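Local coordinates for protein D-galactonate dehydratase family member RspA (Pantoea ananatis, PDB 3T6C) that dehydrates D-gluconate to 2-dehydro-3-deoxy-D-gluconate with low activity in vitro, using a magnesium cofactor, as a member of the enolase superfamily, at residues V71-I75 and D76-A80; E160-A163 and R164-E168. All blocks are in the same frame, centred on the assembly; numbering follows the deposited sequence. Where two conformers were deposited one is given.

Contact 1 (V71-I75 and D76-A80); sequences VQSAI and DEYLA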
loop_
_atom_site.group_PDB
_atom_site.type_symbol
_atom_site.label_atom_id
_atom_site.label_comp_id
_atom_site.label_asym_id
_atom_site.label_seq_id
_atom_site.Cartn_x
_atom_site.Cartn_y
_atom_site.Cartn_z
ATOM N N VAL A 71 6.981 33.904 24.548
ATOM C CA VAL A 71 7.068 32.852 25.564
ATOM C C VAL A 71 6.896 33.380 26.992
ATOM O O VAL A 71 6.155 32.772 27.774
ATOM C CB VAL A 71 8.401 32.062 25.402
ATOM C CG1 VAL A 71 8.556 30.999 26.503
ATOM C CG2 VAL A 71 8.472 31.436 24.053
ATOM N N GLN A 72 7.544 34.496 27.333
ATOM C CA GLN A 72 7.348 35.077 28.653
ATOM C C GLN A 72 5.879 35.372 28.925
ATOM O O GLN A 72 5.407 35.082 30.020
ATOM C CB GLN A 72 8.197 36.349 28.797
ATOM C CG GLN A 72 7.949 37.039 30.134
ATOM C CD GLN A 72 8.782 38.274 30.223
ATOM O OE1 GLN A 72 8.742 39.125 29.337
ATOM N NE2 GLN A 72 9.554 38.378 31.275
ATOM N N SER A 73 5.154 35.940 27.968
ATOM C CA SER A 73 3.727 36.160 28.180
ATOM C C SER A 73 2.973 34.828 28.368
ATOM O O SER A 73 2.139 34.657 29.264
ATOM C CB SER A 73 3.139 36.903 26.973
ATOM O OG SER A 73 1.780 37.202 27.189
ATOM N N ALA A 74 3.259 33.867 27.505
ATOM C CA ALA A 74 2.565 32.563 27.564
ATOM C C ALA A 74 2.736 31.897 28.932
ATOM O O ALA A 74 1.863 31.131 29.410
ATOM C CB ALA A 74 3.057 31.629 26.400
ATOM N N ILE A 75 3.867 32.157 29.592
ATOM C CA ILE A 75 4.084 31.664 30.964
ATOM C C ILE A 75 3.430 32.608 32.000
ATOM O O ILE A 75 2.518 32.192 32.752
ATOM C CB ILE A 75 5.574 31.535 31.269
ATOM C CG1 ILE A 75 6.230 30.503 30.308
ATOM C CG2 ILE A 75 5.756 31.146 32.758
ATOM C CD1 ILE A 75 7.767 30.626 30.244
ATOM N N ASP A 76 3.875 33.867 32.030
ATOM C CA ASP A 76 3.453 34.759 33.117
ATOM C C ASP A 76 1.971 35.063 33.154
ATOM O O ASP A 76 1.402 35.213 34.238
ATOM C CB ASP A 76 4.205 36.084 33.028
ATOM C CG ASP A 76 5.689 35.948 33.420
ATOM O OD1 ASP A 76 6.112 34.883 33.925
ATOM O OD2 ASP A 76 6.447 36.916 33.235
ATOM N N GLU A 77 1.350 35.214 31.997
ATOM C CA GLU A 77 -0.058 35.600 31.973
ATOM C C GLU A 77 -0.990 34.412 32.020
ATOM O O GLU A 77 -2.175 34.579 32.342
ATOM C CB GLU A 77 -0.368 36.443 30.714
ATOM C CG GLU A 77 0.424 37.755 30.588
ATOM C CD GLU A 77 0.294 38.696 31.777
ATOM O OE1 GLU A 77 -0.686 38.604 32.554
ATOM O OE2 GLU A 77 1.190 39.541 31.934
ATOM N N TYR A 78 -0.476 33.224 31.690
ATOM C CA TYR A 78 -1.348 32.038 31.538
ATOM C C TYR A 78 -0.925 30.834 32.404
ATOM O O TYR A 78 -1.633 30.469 33.366
ATOM C CB TYR A 78 -1.457 31.647 30.035
ATOM C CG TYR A 78 -2.024 32.782 29.230
ATOM C CD1 TYR A 78 -3.412 33.007 29.185
ATOM C CD2 TYR A 78 -1.185 33.658 28.504
ATOM C CE1 TYR A 78 -3.929 34.052 28.498
ATOM C CE2 TYR A 78 -1.710 34.721 27.784
ATOM C CZ TYR A 78 -3.091 34.893 27.775
ATOM O OH TYR A 78 -3.618 35.951 27.041
ATOM N N LEU A 79 0.206 30.209 32.063
ATOM C CA LEU A 79 0.579 28.992 32.809
ATOM C C LEU A 79 0.871 29.268 34.293
ATOM O O LEU A 79 0.514 28.449 35.137
ATOM C CB LEU A 79 1.782 28.262 32.172
ATOM C CG LEU A 79 1.520 27.798 30.750
ATOM C CD1 LEU A 79 2.690 26.844 30.299
ATOM C CD2 LEU A 79 0.197 27.057 30.682
ATOM N N ALA A 80 1.457 30.428 34.625
ATOM C CA ALA A 80 1.765 30.734 36.027
ATOM C C ALA A 80 0.454 30.782 36.874
ATOM O O ALA A 80 0.339 30.024 37.833
ATOM C CB ALA A 80 2.558 32.072 36.129
HETATM O O HOH W 1 8.940 37.695 33.973
#
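The Y78 ring reaches back along its own helix to S73 and A74, at a pi bulge in helix 68-83, in the N-terminal domain that members of this family carry beside the barrel. The CA of A74 sits at the ring's edge, near its plane, 4.0 Å from Y78 CD2, while the carbonyl O of S73 approaches that same CD2 obliquely at 3.6 Å. With CG beside the backbone N (chi1 -59°), the ring trails toward the preceding turn. Its OH is hydrogen-bonded to the backbone N of Y69 of the second subunit, and the Y78 side chain packs on Q66, a substrate-binding residue, of that subunit. The bonding pattern shows the bulge. Up to E77 the links are alpha-helical, with D76 N meeting Q72 O at 2.8 Å, almost straight at 169°. Then the step widens to i+5: L79 N binds A74 O at 3.3 Å and A80 N binds I75 O at 2.8 Å, with a weak bond from Y78 N also falling on I75 O. On the buried flank, A74, I75 and L79 lean on A113 of helix 108-129, and I75 also lies against T34 and V47 of the three-stranded sheet. One turn apart, the Q72 amide and D76 carboxylate have their planes 40° apart. Q72 runs extended, its CG anti to the backbone N, which lays that methylene 3.4 Å from D76 OD2. The D76 carboxylate is tied at both oxygens. OD1 is hydrogen-bonded to the T34 hydroxyl on strand 29-37, while a water donates to D76 OD2 at 2.7 Å and accepts from Q72 NE2 at 2.9 Å.

Contact 2 (E160-A163 and R164-E168); sequences EDSA and RAKME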
loop_
_atom_site.group_PDB
_atom_site.type_symbol
_atom_site.label_atom_id
_atom_site.label_comp_id
_atom_site.label_asym_id
_atom_site.label_seq_id
_atom_site.Cartn_x
_atom_site.Cartn_y
_atom_site.Cartn_z
ATOM N N GLU A 160 39.506 21.351 7.873
ATOM C CA GLU A 160 40.406 20.271 8.276
ATOM C C GLU A 160 41.183 20.648 9.522
ATOM O O GLU A 160 41.291 19.853 10.466
ATOM C CB GLU A 160 41.376 19.943 7.132
ATOM C CG GLU A 160 42.485 18.940 7.508
ATOM C CD GLU A 160 43.678 18.993 6.565
ATOM O OE1 GLU A 160 43.583 19.567 5.452
ATOM O OE2 GLU A 160 44.739 18.389 6.914
ATOM N N ASP A 161 41.740 21.858 9.559
ATOM C CA ASP A 161 42.548 22.241 10.716
ATOM C C ASP A 161 41.692 22.299 11.974
ATOM O O ASP A 161 42.118 21.933 13.062
ATOM C CB ASP A 161 43.177 23.628 10.517
ATOM C CG ASP A 161 44.325 23.637 9.505
ATOM O OD1 ASP A 161 44.994 22.608 9.316
ATOM O OD2 ASP A 161 44.532 24.710 8.910
ATOM N N SER A 162 40.488 22.818 11.844
ATOM C CA SER A 162 39.586 22.901 12.984
ATOM C C SER A 162 39.208 21.500 13.507
ATOM O O SER A 162 39.190 21.230 14.720
ATOM C CB SER A 162 38.318 23.643 12.568
ATOM O OG SER A 162 37.416 23.668 13.696
ATOM N N ALA A 163 38.884 20.613 12.584
ATOM C CA ALA A 163 38.477 19.262 12.976
ATOM C C ALA A 163 39.654 18.547 13.646
ATOM O O ALA A 163 39.458 17.854 14.639
ATOM C CB ALA A 163 37.967 18.490 11.789
ATOM N N ARG A 164 40.861 18.704 13.101
ATOM C CA ARG A 164 42.038 18.041 13.649
ATOM C C ARG A 164 42.249 18.526 15.079
ATOM O O ARG A 164 42.544 17.738 15.961
ATOM C CB ARG A 164 43.260 18.329 12.789
ATOM C CG ARG A 164 44.503 17.768 13.400
ATOM C CD ARG A 164 45.716 17.884 12.453
ATOM N NE ARG A 164 45.565 16.997 11.293
ATOM C CZ ARG A 164 45.428 17.434 10.045
ATOM N NH1 ARG A 164 45.438 18.751 9.823
ATOM N NH2 ARG A 164 45.309 16.555 9.024
ATOM N N ALA A 165 42.051 19.823 15.337
ATOM C CA ALA A 165 42.194 20.342 16.693
ATOM C C ALA A 165 41.153 19.705 17.637
ATOM O O ALA A 165 41.511 19.295 18.740
ATOM C CB ALA A 165 42.031 21.877 16.720
ATOM N N LYS A 166 39.884 19.592 17.197
ATOM C CA LYS A 166 38.843 18.942 18.015
ATOM C C LYS A 166 39.226 17.483 18.340
ATOM O O LYS A 166 39.013 17.001 19.466
ATOM C CB LYS A 166 37.487 18.967 17.311
ATOM C CG LYS A 166 36.943 20.374 17.016
ATOM C CD LYS A 166 36.849 21.301 18.194
ATOM C CE LYS A 166 36.203 22.583 17.665
ATOM N NZ LYS A 166 36.047 23.598 18.739
ATOM N N MET A 167 39.796 16.798 17.361
ATOM C CA MET A 167 40.267 15.413 17.589
ATOM C C MET A 167 41.379 15.399 18.634
ATOM O O MET A 167 41.400 14.517 19.502
ATOM C CB MET A 167 40.765 14.797 16.283
ATOM C CG MET A 167 39.597 14.521 15.310
ATOM S SD MET A 167 40.235 14.100 13.671
ATOM C CE MET A 167 40.921 12.481 13.957
ATOM N N GLU A 168 42.300 16.360 18.549
ATOM C CA GLU A 168 43.396 16.429 19.520
ATOM C C GLU A 168 42.860 16.679 20.930
ATOM O O GLU A 168 43.425 16.176 21.918
ATOM C CB GLU A 168 44.423 17.500 19.111
ATOM C CG GLU A 168 45.247 17.068 17.904
ATOM C CD GLU A 168 45.935 15.730 18.130
ATOM O OE1 GLU A 168 46.646 15.609 19.149
ATOM O OE2 GLU A 168 45.739 14.800 17.311
HETATM O O HOH W 2 46.022 21.364 11.415
#
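E160 OE2 is gripped by both terminal nitrogens of R164 one helical turn later: NH2 at 2.9 Å and NH1 at 3.0 Å. The two bonds differ. NH2 donates to the anti lone pair of OE2, whereas NH1 comes from above the carboxylate plane, 35° out of it. Both bonds end on this one oxygen, at the guanidinium's edge, and the carboxylate and guanidinium planes stand 75° apart rather than meeting flush. In both residues CG is anti to the backbone N, and the two chains run alongside each other; a bend at chi3 (-69°) folds the arginine head over to the glutamate. E160 OE1 is hydrogen-bonded to H232 NE2 on helix 219-237. D161 OD1 also lies at the guanidinium edge, but its salt bridge to R164 NH1 is long, 3.9 Å; a water donating to OD1 at 2.6 Å and accepting from NH1 bridges the gap. The setting is the outer helix of a beta-alpha-beta unit, strand 145-151, helix 156-168 and strand 173-176, in the barrel of the enolase superfamily. On the helix's inner flank K166 lays CG 3.3 Å from S162 O and packs on V149, T151 and I174. One arginine shared by two acidic groups would be expected to favour their ionised forms, and the E160–H232 bond extends this polar network to helix 219-237.

From the N terminus the chain lays down strands 29-37, 44-51 and 57-61, then enters helix 68-83, which holds contact 1. After helix 91-100 comes helix 108-129, and the chain then crosses to the barrel, where strand 145-151 leads into helix 156-168 and contact 2. Each contact lies within one uninterrupted helix, so neither closes a loop; the two come in series, neither nesting nor crossing. Contacts 1 and 2 sit on opposite sides of the chain's centre, their centres about 43 Å apart. Residues 71-80 join the N-terminal sheet to helix 108-129 and to a second subunit, whereas residues 160-168 pack helix 156-168 against two neighbouring barrel strands and link it to helix 219-237.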